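PDB 5CQF: L-lysine 6-monooxygenase, which probably uses FAD and NADPH to hydroxylate the side-chain amino group of L-lysine, a step that would serve siderophore biosynthesis. Local coordinates for residues G22-A27 with V165-S170; G48-A53 with V150-P155. One frame throughout, in Å; residues are numbered along the deposited sequence.

Contact 1 (G22-A27 with V165-S170); sequences GPAGIA and VLSSGS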
ATOM      1  N   GLY A  22      23.910  20.125  14.716  1.00 43.14           N
ATOM      2  CA  GLY A  22      22.954  19.101  14.338  1.00 41.34           C
ATOM      3  C   GLY A  22      22.410  19.421  12.959  1.00 40.65           C
ATOM      4  O   GLY A  22      22.955  20.270  12.257  1.00 43.21           O
ATOM      5  N   PRO A  23      21.332  18.737  12.546  1.00 39.64           N
ATOM      6  CA  PRO A  23      20.823  18.909  11.193  1.00 39.63           C
ATOM      7  C   PRO A  23      20.608  20.366  10.810  1.00 39.66           C
ATOM      8  O   PRO A  23      20.946  20.781   9.704  1.00 41.61           O
ATOM      9  CB  PRO A  23      19.492  18.180  11.241  1.00 38.97           C
ATOM     10  CG  PRO A  23      19.675  17.133  12.268  1.00 38.87           C
ATOM     11  CD  PRO A  23      20.618  17.677  13.273  1.00 38.89           C
ATOM     12  N   ALA A  24      20.063  21.151  11.727  1.00 38.53           N
ATOM     13  CA  ALA A  24      19.787  22.543  11.435  1.00 37.65           C
ATOM     14  C   ALA A  24      21.050  23.304  11.052  1.00 36.99           C
ATOM     15  O   ALA A  24      21.065  24.006  10.032  1.00 36.33           O
ATOM     16  CB  ALA A  24      19.095  23.195  12.625  1.00 40.02           C
ATOM     17  N   GLY A  25      22.107  23.178  11.855  1.00 37.31           N
ATOM     18  CA  GLY A  25      23.385  23.846  11.535  1.00 36.24           C
ATOM     19  C   GLY A  25      24.049  23.261  10.293  1.00 37.33           C
ATOM     20  O   GLY A  25      24.747  23.952   9.541  1.00 38.91           O
ATOM     21  N   ILE A  26      23.861  21.972  10.064  1.00 36.59           N
ATOM     22  CA  ILE A  26      24.453  21.354   8.883  1.00 36.08           C
ATOM     23  C   ILE A  26      23.788  21.895   7.637  1.00 35.54           C
ATOM     24  O   ILE A  26      24.449  22.194   6.626  1.00 36.15           O
ATOM     25  CB  ILE A  26      24.330  19.843   8.955  1.00 36.00           C
ATOM     26  CG1 ILE A  26      25.316  19.305   9.985  1.00 37.31           C
ATOM     27  CG2 ILE A  26      24.608  19.226   7.605  1.00 37.50           C
ATOM     28  CD1 ILE A  26      24.967  17.950  10.512  1.00 37.82           C
ATOM     29  N   ALA A  27      22.472  22.041   7.728  1.00 33.95           N
ATOM     30  CA  ALA A  27      21.700  22.585   6.632  1.00 33.70           C
ATOM     31  C   ALA A  27      22.173  23.957   6.290  1.00 34.98           C
ATOM     32  O   ALA A  27      22.249  24.284   5.139  1.00 35.56           O
ATOM     33  CB  ALA A  27      20.224  22.639   6.987  1.00 32.80           C
ATOM     34  N   VAL A 165      23.549  32.809  15.433  1.00 48.00           N
ATOM     35  CA  VAL A 165      22.472  31.871  15.094  1.00 44.06           C
ATOM     36  C   VAL A 165      22.397  30.801  16.168  1.00 43.63           C
ATOM     37  O   VAL A 165      23.405  30.194  16.507  1.00 42.04           O
ATOM     38  CB  VAL A 165      22.706  31.219  13.716  1.00 44.97           C
ATOM     39  CG1 VAL A 165      21.548  30.289  13.355  1.00 43.36           C
ATOM     40  CG2 VAL A 165      22.881  32.291  12.645  1.00 44.72           C
ATOM     41  N   LEU A 166      21.213  30.587  16.733  1.00 46.31           N
ATOM     42  CA  LEU A 166      21.051  29.546  17.742  1.00 49.59           C
ATOM     43  C   LEU A 166      20.348  28.414  17.095  1.00 50.31           C
ATOM     44  O   LEU A 166      19.231  28.586  16.690  1.00 46.46           O
ATOM     45  CB  LEU A 166      20.211  30.012  18.919  1.00 51.66           C
ATOM     46  CG  LEU A 166      20.968  30.626  20.090  1.00 50.73           C
ATOM     47  CD1 LEU A 166      21.574  31.937  19.669  1.00 51.18           C
ATOM     48  CD2 LEU A 166      19.990  30.817  21.239  1.00 50.86           C
ATOM     49  N   SER A 167      21.032  27.275  17.008  1.00 59.14           N
ATOM     50  CA  SER A 167      20.588  26.071  16.288  1.00 64.26           C
ATOM     51  C   SER A 167      20.780  24.898  17.219  1.00 69.60           C
ATOM     52  O   SER A 167      21.173  23.816  16.783  1.00 71.08           O
ATOM     53  CB  SER A 167      21.454  25.818  15.023  1.00 65.23           C
ATOM     54  OG  SER A 167      21.198  26.725  13.954  1.00 63.77           O
ATOM     55  N   SER A 168      20.568  25.134  18.511  1.00 77.89           N
ATOM     56  CA  SER A 168      20.812  24.126  19.558  1.00 77.41           C
ATOM     57  C   SER A 168      19.479  23.558  20.078  1.00 83.18           C
ATOM     58  O   SER A 168      19.434  22.409  20.520  1.00 84.44           O
ATOM     59  CB  SER A 168      21.668  24.718  20.696  1.00 71.70           C
ATOM     60  OG  SER A 168      21.515  26.127  20.797  1.00 58.99           O
ATOM     61  N   GLY A 169      18.409  24.361  20.019  1.00100.52           N
ATOM     62  CA  GLY A 169      17.050  23.894  20.303  1.00 99.16           C
ATOM     63  C   GLY A 169      16.518  24.293  21.673  1.00101.97           C
ATOM     64  O   GLY A 169      16.522  25.481  22.031  1.00106.33           O
ATOM     65  N   SER A 170      16.045  23.290  22.424  1.00 97.64           N
ATOM     66  CA  SER A 170      15.399  23.485  23.731  1.00 91.42           C
ATOM     67  C   SER A 170      15.570  22.242  24.589  1.00 86.18           C
ATOM     68  O   SER A 170      16.174  21.277  24.135  1.00 89.26           O
ATOM     69  CB  SER A 170      13.921  23.796  23.540  1.00 91.60           C
ATOM     70  OG  SER A 170      13.767  25.162  23.208  1.00 98.94           O
TER
HETATM   71  O   HOH W   1      21.803  22.176  15.038  1.00 49.91           O
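The first turn of helix 23-37 passes close to the place where the chain leaves strand 163-166, with Gly25 CA and Ser167 CA 5.9 Å apart. Gly22 stands just ahead of the helix as its N-cap residue, and its carbonyl O accepts from Ile26 N at 2.9 Å. Pro23 suits the opening of the helix because its ring nitrogen, in the first turn, needs no acceptor. Gly25 N, also in that first turn, has no carbonyl one turn back within the helix. A water takes its place, accepting weak bonds from Gly22 N at 3.0 Å and Gly25 N at 3.4 Å. The same water donates to Ser167 O, at a distance so short that its exact length is doubtful. The water thus links the turn loosely to the strand end, using backbone atoms of the protein alone. The arrangement is consistent with the Rossmann-type dinucleotide-binding fold: Gly20, Gly22 and Gly25 fit the GxGxxG pattern between strand 16-19 and helix 23-37, and in such folds a structural water commonly joins this turn to the end of the strand next to the first. Here that strand is 163-166. As in related flavoproteins, the glycine-rich turn probably lies near the diphosphate of FAD. Direct side-chain contact is slight. The Ala24 methyl points at Ser167, its CB lying 4.3 Å from Ser167 CB, which in turn sits 4.2 Å from Gly25 N; the small side chains of Ala24 and Ser167 allow this approach. While Ser167 meets the helix through CB, its OG has a weak hydrogen bond with Asn397 ND2, just beyond strand 393-396. Helix 412-428 borders both segments, Phe412 and Met415 touching Pro23 and Leu426 touching Val165.

Contact 2 (G48-A53 with V150-P155); sequences GYLEAA and VRVRTP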
ATOM      1  N   GLY A  48      31.641  30.226  11.926  1.00 48.72           N
ATOM      2  CA  GLY A  48      32.167  29.094  12.702  1.00 49.37           C
ATOM      3  C   GLY A  48      31.035  28.374  13.411  1.00 49.90           C
ATOM      4  O   GLY A  48      30.018  28.987  13.738  1.00 49.95           O
ATOM      5  N   TYR A  49      31.181  27.078  13.656  1.00 49.85           N
ATOM      6  CA  TYR A  49      30.109  26.347  14.335  1.00 50.61           C
ATOM      7  C   TYR A  49      30.622  25.701  15.616  1.00 52.90           C
ATOM      8  O   TYR A  49      31.705  25.124  15.634  1.00 55.95           O
ATOM      9  CB  TYR A  49      29.489  25.282  13.412  1.00 48.24           C
ATOM     10  CG  TYR A  49      29.003  25.811  12.087  1.00 46.10           C
ATOM     11  CD1 TYR A  49      29.887  26.037  11.048  1.00 46.31           C
ATOM     12  CD2 TYR A  49      27.653  26.063  11.865  1.00 44.62           C
ATOM     13  CE1 TYR A  49      29.450  26.514   9.821  1.00 46.49           C
ATOM     14  CE2 TYR A  49      27.208  26.548  10.650  1.00 43.67           C
ATOM     15  CZ  TYR A  49      28.112  26.764   9.625  1.00 44.69           C
ATOM     16  OH  TYR A  49      27.692  27.255   8.411  1.00 43.19           O
ATOM     17  N   LEU A  50      29.831  25.790  16.678  1.00 52.49           N
ATOM     18  CA  LEU A  50      30.224  25.253  17.963  1.00 54.96           C
ATOM     19  C   LEU A  50      29.214  24.209  18.326  1.00 54.63           C
ATOM     20  O   LEU A  50      28.049  24.554  18.518  1.00 53.61           O
ATOM     21  CB  LEU A  50      30.161  26.351  19.019  1.00 55.90           C
ATOM     22  CG  LEU A  50      31.275  27.393  19.194  1.00 59.48           C
ATOM     23  CD1 LEU A  50      32.166  27.621  17.979  1.00 60.80           C
ATOM     24  CD2 LEU A  50      30.611  28.697  19.585  1.00 59.07           C
ATOM     25  N   GLU A  51      29.638  22.953  18.434  1.00 54.35           N
ATOM     26  CA  GLU A  51      28.733  21.872  18.815  1.00 56.07           C
ATOM     27  C   GLU A  51      29.197  21.240  20.106  1.00 56.40           C
ATOM     28  O   GLU A  51      30.347  20.840  20.225  1.00 57.28           O
ATOM     29  CB  GLU A  51      28.655  20.821  17.696  1.00 58.10           C
ATOM     30  CG  GLU A  51      27.959  19.491  18.019  1.00 61.08           C
ATOM     31  CD  GLU A  51      26.582  19.620  18.678  1.00 63.71           C
ATOM     32  OE1 GLU A  51      25.799  20.559  18.380  1.00 65.36           O
ATOM     33  OE2 GLU A  51      26.270  18.750  19.513  1.00 66.79           O
ATOM     34  N   ALA A  52      28.285  21.117  21.060  1.00 58.87           N
ATOM     35  CA  ALA A  52      28.623  20.617  22.391  1.00 61.52           C
ATOM     36  C   ALA A  52      29.007  19.143  22.399  1.00 62.50           C
ATOM     37  O   ALA A  52      29.905  18.748  23.117  1.00 62.90           O
ATOM     38  CB  ALA A  52      27.460  20.855  23.338  1.00 62.00           C
ATOM     39  N   ALA A  53      28.310  18.347  21.601  1.00 65.02           N
ATOM     40  CA  ALA A  53      28.497  16.901  21.545  1.00 69.93           C
ATOM     41  C   ALA A  53      29.618  16.508  20.590  1.00 73.79           C
ATOM     42  O   ALA A  53      30.079  17.331  19.807  1.00 74.48           O
ATOM     43  CB  ALA A  53      27.200  16.235  21.105  1.00 70.13           C
ATOM     44  N   VAL A 150      28.970  40.418  20.788  1.00 67.40           N
ATOM     45  CA  VAL A 150      28.775  39.453  21.872  1.00 64.01           C
ATOM     46  C   VAL A 150      29.967  38.555  21.926  1.00 61.85           C
ATOM     47  O   VAL A 150      30.637  38.355  20.928  1.00 64.91           O
ATOM     48  CB  VAL A 150      27.498  38.576  21.726  1.00 63.55           C
ATOM     49  CG1 VAL A 150      26.247  39.423  21.868  1.00 62.48           C
ATOM     50  CG2 VAL A 150      27.470  37.802  20.416  1.00 62.58           C
ATOM     51  N   ARG A 151      30.231  38.007  23.094  1.00 61.29           N
ATOM     52  CA  ARG A 151      31.379  37.150  23.260  1.00 65.54           C
ATOM     53  C   ARG A 151      30.832  35.831  23.667  1.00 62.04           C
ATOM     54  O   ARG A 151      30.302  35.683  24.757  1.00 60.71           O
ATOM     55  CB  ARG A 151      32.328  37.674  24.345  1.00 71.10           C
ATOM     56  CG  ARG A 151      33.111  38.917  23.947  1.00 78.20           C
ATOM     57  CD  ARG A 151      33.741  39.614  25.156  1.00 83.65           C
ATOM     58  NE  ARG A 151      34.768  40.596  24.772  1.00 85.99           N
ATOM     59  CZ  ARG A 151      34.799  41.882  25.153  1.00 86.22           C
ATOM     60  NH1 ARG A 151      35.793  42.661  24.724  1.00 85.34           N
ATOM     61  NH2 ARG A 151      33.859  42.403  25.953  1.00 81.73           N
ATOM     62  N   VAL A 152      30.965  34.862  22.784  1.00 62.97           N
ATOM     63  CA  VAL A 152      30.492  33.515  23.055  1.00 61.38           C
ATOM     64  C   VAL A 152      31.612  32.839  23.806  1.00 63.39           C
ATOM     65  O   VAL A 152      32.757  32.817  23.339  1.00 63.15           O
ATOM     66  CB  VAL A 152      30.185  32.739  21.758  1.00 59.39           C
ATOM     67  CG1 VAL A 152      29.639  31.353  22.082  1.00 60.14           C
ATOM     68  CG2 VAL A 152      29.211  33.520  20.889  1.00 58.11           C
ATOM     69  N   ARG A 153      31.287  32.300  24.971  1.00 65.08           N
ATOM     70  CA  ARG A 153      32.301  31.753  25.852  1.00 70.83           C
ATOM     71  C   ARG A 153      32.194  30.240  25.887  1.00 67.74           C
ATOM     72  O   ARG A 153      31.105  29.694  26.044  1.00 68.99           O
ATOM     73  CB  ARG A 153      32.188  32.378  27.263  1.00 74.82           C
ATOM     74  CG  ARG A 153      33.179  33.518  27.545  1.00 79.77           C
ATOM     75  CD  ARG A 153      32.827  34.834  26.841  1.00 81.18           C
ATOM     76  NE  ARG A 153      33.958  35.787  26.760  1.00 83.57           N
ATOM     77  CZ  ARG A 153      34.166  36.843  27.558  1.00 81.88           C
ATOM     78  NH1 ARG A 153      35.230  37.617  27.357  1.00 80.94           N
ATOM     79  NH2 ARG A 153      33.326  37.155  28.542  1.00 79.52           N
ATOM     80  N   THR A 154      33.329  29.572  25.713  1.00 69.64           N
ATOM     81  CA  THR A 154      33.400  28.116  25.778  1.00 71.78           C
ATOM     82  C   THR A 154      34.577  27.647  26.655  1.00 78.03           C
ATOM     83  O   THR A 154      35.473  28.447  26.993  1.00 72.12           O
ATOM     84  CB  THR A 154      33.568  27.527  24.371  1.00 72.48           C
ATOM     85  OG1 THR A 154      34.879  27.826  23.869  1.00 74.85           O
ATOM     86  CG2 THR A 154      32.525  28.100  23.424  1.00 71.01           C
ATOM     87  N   PRO A 155      34.586  26.343  27.022  1.00 82.22           N
ATOM     88  CA  PRO A 155      35.738  25.793  27.749  1.00 87.03           C
ATOM     89  C   PRO A 155      37.067  25.887  26.985  1.00 90.74           C
ATOM     90  O   PRO A 155      38.122  25.889  27.609  1.00 98.63           O
ATOM     91  CB  PRO A 155      35.346  24.323  27.980  1.00 85.18           C
ATOM     92  CG  PRO A 155      33.859  24.322  27.954  1.00 82.38           C
ATOM     93  CD  PRO A 155      33.482  25.368  26.942  1.00 79.75           C
TER
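Thr154 OG1, the polar branch of a side chain whose methyl turns to Leu50, donates to Gly157 O and takes a weak bond from Gln156 N. The hydroxyl is thereby held in the tight turn that leads into strand 157-161, which should restrain its rotation. With OG1 so engaged, CG2 is directed at Leu50, 4.3 Å from Leu50 CD2. The closer meeting is between Leu50 and Val152, which reach for each other tip to tip, Leu50 CD2 lying 3.8 Å from Val152 CG1. Val152 extends CG1 opposite its backbone N (chi1 -178°), while Leu50 CG stands beside its own N; both residues are buried and apolar, which suits a seam between two sheets. The backbones stay well apart, with Leu50 CA and Thr154 CA separated by 8.9 Å, and side chains from both strands meet in between. The antiparallel strands 137-142, 147-154 and 157-161 form a meander like the one found in many FAD-binding Rossmann-type domains. It packs here against strand 47-50, the neighbour of strand 16-19 in the parallel sheet, while Tyr49 turns from the meander toward Phe21 and the start of helix 23-37.

From the N terminus, strand 16-19 runs through the glycine-rich turn into helix 23-37, and strand 47-50 then takes its place beside strand 16-19 in the parallel sheet. The chain next builds helices and the antiparallel meander, whose middle strand returns in contact 2 to close a loop of 96 residues. Only afterwards does strand 163-166 enter the parallel sheet on the other flank of strand 16-19, and contact 1 closes a wider loop in which contact 2 is nested. Contact 1 joins helix to sheet end, contact 2 sheet to meander. Their centres lie about 13 Å apart, yet they touch where Gly25 O packs on Tyr49 CE2 at 3.7 Å.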